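Local coordinates for protein beta-lactamase (Sphaerobacter thermophilus, PDB 4EWF) that probably hydrolyses the amide bond of beta-lactams, opening the ring to give substituted beta-amino acids, at residues N119-I122 with D123-G126; Q172-E176 with G177-S181. One frame throughout, in Å; residues are numbered along the deposited sequence.

How the contacts relate
Both contacts are local, each at the C-terminal end of a helix; they stand in series, neither nested nor crossed, centres 22 Å and nearest atoms about 12 Å apart. Coming from the N terminus, contact 1 forms the last turns of helix 115-125 and ends at Gly-126, where the chain turns directly into helix 127-136. Contact 2 closes the tight turn from Ala-173 to Ala-179 at the end of helix 164-175, where the loop to helix 182-192 starts. Helix 55-67 is a shared neighbour, bearing Leu-121, Ile-122 and Val-125 of contact 1 and Ala-179 and Ala-180 of contact 2; contact 1 also meets helix 102-111, contact 2 strand 235-244 of the five-stranded sheet.

Contact 1: N119-I122 with D123-G126; sequences NLLI and DLVG
Asp-123, Leu-124, Val-125 and Gly-126 each give their N-H to the carbonyl four residues back, in the closing turns of one alpha-helix. Asp-123 N donates to Asn-119 O at 3.0 Å, Leu-124 N to Leu-120 O at 3.1 Å and Val-125 N to Leu-121 O at 3.0 Å. Gly-126 N ends the series on Ile-122 O at 2.7 Å. Gly-126 then leaves helical geometry with positive phi (85°), a conformation that suits a residue without a side chain; it is also the N-cap position of the next helix.

Among side chains, the apolar contact is a loose approach of methyls, Leu-121 CD2 to Leu-124 CD1 at 4.3 Å. Leu-124 CG lies anti to its carbonyl carbon (chi1 -75°), which lays CG against Leu-120 O at 3.3 Å.

The polar ends find partners beyond the two segments: Asp-123 OD1 forms a salt bridge with Lys-147, and Asn-119 OD1 accepts from Met-148 N.

Leu-121 packs on Leu-102, Leu-105 and Thr-109 of helix 102-111, while Leu-121, Ile-122 and Val-125 share Leu-58 of helix 55-67. On helix 127-136, Ile-122 touches Leu-127 and Val-125 touches Val-130, so the turn is wedged among three helices.

Contact 2: Q172-E176 with G177-S181; sequences QALLE and GRAAS
The side chains of Glu-176 and Arg-178 run alongside each other in the same direction, joined by a side-on salt bridge in which one carboxylate oxygen serves two donors. Arg-178 NE and NH2 reach Glu-176 OE2 at 2.8 and 2.7 Å. OE2 sits in the guanidinium plane, but the two flat groups are turned 61° apart: NE meets OE2 nearly along its C-O bond, NH2 from above the carboxylate plane. The bend of the arginine at chi3 (-62°) folds the guanidinium back over the helix, with Ala-173 CA against one face.

Ala-173 O is doubly satisfied, by Arg-178 N at 2.9 Å in the carbonyl plane and by Ala-179 N at 3.2 Å from above it. Round Gly-177, with positive phi, helix 164-175 ends in a Schellman motif of two bonds, six-to-one from Arg-178 N to Ala-173 O and Gly-177 N to Leu-174 O at 3.2 Å.

The apolar part is made by Ala-179 CB, 3.7 Å from Leu-174 CD2 and 3.8 Å from Ala-173 CB; it rests on Ile-60 of helix 55-67. Arg-64 NE of that helix donates to Ala-179 O, Asp-67 accepts from Ser-181 N, and Ser-181 OG caps helix 182-192 through Ser-184 N.

Contact 1: N119-I122 with D123-G126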
# COMPACT_ATOMS: atom_id res chain seq x y z
N ASN A 119 1.69 -3.50 -14.92
CA ASN A 119 2.77 -3.70 -15.88
C ASN A 119 2.74 -2.73 -17.07
O ASN A 119 3.79 -2.38 -17.62
CB ASN A 119 2.84 -5.16 -16.36
CG ASN A 119 3.21 -6.12 -15.23
OD1 ASN A 119 3.61 -5.68 -14.15
ND2 ASN A 119 3.09 -7.42 -15.48
N LEU A 120 1.55 -2.30 -17.45
CA LEU A 120 1.39 -1.26 -18.47
C LEU A 120 1.95 0.09 -17.99
O LEU A 120 2.62 0.79 -18.75
CB LEU A 120 -0.08 -1.14 -18.88
CG LEU A 120 -0.63 -2.27 -19.78
CD1 LEU A 120 -2.15 -2.14 -19.92
CD2 LEU A 120 0.04 -2.25 -21.16
N LEU A 121 1.66 0.46 -16.74
CA LEU A 121 2.20 1.68 -16.14
C LEU A 121 3.73 1.60 -15.97
O LEU A 121 4.43 2.59 -16.15
CB LEU A 121 1.54 1.93 -14.78
CG LEU A 121 0.04 2.22 -14.79
CD1 LEU A 121 -0.50 2.36 -13.37
CD2 LEU A 121 -0.25 3.47 -15.60
N ILE A 122 4.23 0.43 -15.60
CA ILE A 122 5.67 0.21 -15.51
C ILE A 122 6.32 0.42 -16.88
O ILE A 122 7.38 1.05 -16.98
CB ILE A 122 6.00 -1.17 -14.95
CG1 ILE A 122 5.53 -1.27 -13.50
CG2 ILE A 122 7.50 -1.46 -15.06
CD1 ILE A 122 5.87 -2.60 -12.86
N ASP A 123 5.67 -0.06 -17.93
CA ASP A 123 6.20 0.16 -19.28
C ASP A 123 6.19 1.65 -19.66
O ASP A 123 7.06 2.12 -20.40
CB ASP A 123 5.39 -0.61 -20.33
CG ASP A 123 5.74 -2.09 -20.36
OD1 ASP A 123 6.80 -2.48 -19.83
OD2 ASP A 123 4.94 -2.86 -20.95
N LEU A 124 5.19 2.38 -19.20
CA LEU A 124 5.05 3.77 -19.63
C LEU A 124 6.09 4.65 -18.95
O LEU A 124 6.71 5.49 -19.57
CB LEU A 124 3.66 4.28 -19.27
CG LEU A 124 2.52 3.79 -20.15
CD1 LEU A 124 1.23 4.31 -19.57
CD2 LEU A 124 2.71 4.26 -21.59
N VAL A 125 6.28 4.44 -17.66
CA VAL A 125 7.11 5.31 -16.86
C VAL A 125 8.53 4.74 -16.68
O VAL A 125 9.51 5.48 -16.54
CB VAL A 125 6.42 5.61 -15.52
CG1 VAL A 125 6.85 4.61 -14.43
CG2 VAL A 125 6.65 7.02 -15.10
N GLY A 126 8.65 3.42 -16.73
CA GLY A 126 9.95 2.77 -16.59
C GLY A 126 10.36 2.53 -15.15
O GLY A 126 10.00 3.30 -14.25

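Contact 2: Q172-E176 with G177-S181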
# COMPACT_ATOMS: atom_id res chain seq x y z
N GLN A 172 3.30 9.23 4.48
CA GLN A 172 3.45 10.57 5.04
C GLN A 172 3.70 11.61 3.96
O GLN A 172 3.19 12.73 4.03
CB GLN A 172 4.57 10.63 6.09
CG GLN A 172 4.23 9.92 7.39
CD GLN A 172 5.40 9.94 8.36
OE1 GLN A 172 6.48 9.41 8.07
NE2 GLN A 172 5.21 10.57 9.50
N ALA A 173 4.48 11.23 2.95
CA ALA A 173 4.77 12.15 1.87
C ALA A 173 3.47 12.54 1.14
O ALA A 173 3.29 13.71 0.79
CB ALA A 173 5.79 11.55 0.89
N LEU A 174 2.59 11.58 0.92
CA LEU A 174 1.31 11.89 0.27
C LEU A 174 0.49 12.83 1.14
O LEU A 174 -0.05 13.82 0.65
CB LEU A 174 0.51 10.61 -0.03
CG LEU A 174 1.07 9.70 -1.13
CD1 LEU A 174 0.34 8.36 -1.15
CD2 LEU A 174 0.98 10.37 -2.49
N LEU A 175 0.38 12.51 2.43
CA LEU A 175 -0.42 13.32 3.35
C LEU A 175 0.10 14.75 3.51
O LEU A 175 -0.66 15.66 3.83
CB LEU A 175 -0.48 12.64 4.73
CG LEU A 175 -1.25 11.31 4.76
CD1 LEU A 175 -1.03 10.59 6.07
CD2 LEU A 175 -2.73 11.57 4.54
N GLU A 176 1.40 14.95 3.30
CA GLU A 176 2.00 16.25 3.52
C GLU A 176 2.19 17.04 2.23
O GLU A 176 2.72 18.14 2.24
CB GLU A 176 3.34 16.10 4.25
CG GLU A 176 3.21 15.47 5.64
CD GLU A 176 4.56 15.05 6.25
OE1 GLU A 176 4.55 14.35 7.29
OE2 GLU A 176 5.62 15.41 5.69
N GLY A 177 1.76 16.46 1.10
CA GLY A 177 1.89 17.13 -0.18
C GLY A 177 3.32 17.22 -0.67
O GLY A 177 3.66 18.10 -1.47
N ARG A 178 4.16 16.30 -0.21
CA ARG A 178 5.57 16.25 -0.58
C ARG A 178 5.88 15.24 -1.68
O ARG A 178 6.94 15.33 -2.31
CB ARG A 178 6.43 15.94 0.65
CG ARG A 178 6.76 17.15 1.52
CD ARG A 178 7.80 16.79 2.58
NE ARG A 178 7.31 15.75 3.49
CZ ARG A 178 7.65 14.46 3.42
NH1 ARG A 178 8.49 14.03 2.49
NH2 ARG A 178 7.14 13.60 4.30
N ALA A 179 4.98 14.28 -1.89
CA ALA A 179 5.26 13.17 -2.81
C ALA A 179 5.25 13.61 -4.27
O ALA A 179 5.94 13.03 -5.11
CB ALA A 179 4.29 12.01 -2.60
N ALA A 180 4.45 14.64 -4.56
CA ALA A 180 4.31 15.21 -5.90
C ALA A 180 3.68 16.58 -5.70
O ALA A 180 3.74 17.11 -4.59
CB ALA A 180 3.42 14.31 -6.79
N SER A 181 3.08 17.17 -6.73
CA SER A 181 2.37 18.44 -6.52
C SER A 181 1.20 18.18 -5.56
O SER A 181 0.78 17.03 -5.40
CB SER A 181 1.87 19.02 -7.84
OG SER A 181 0.70 18.35 -8.27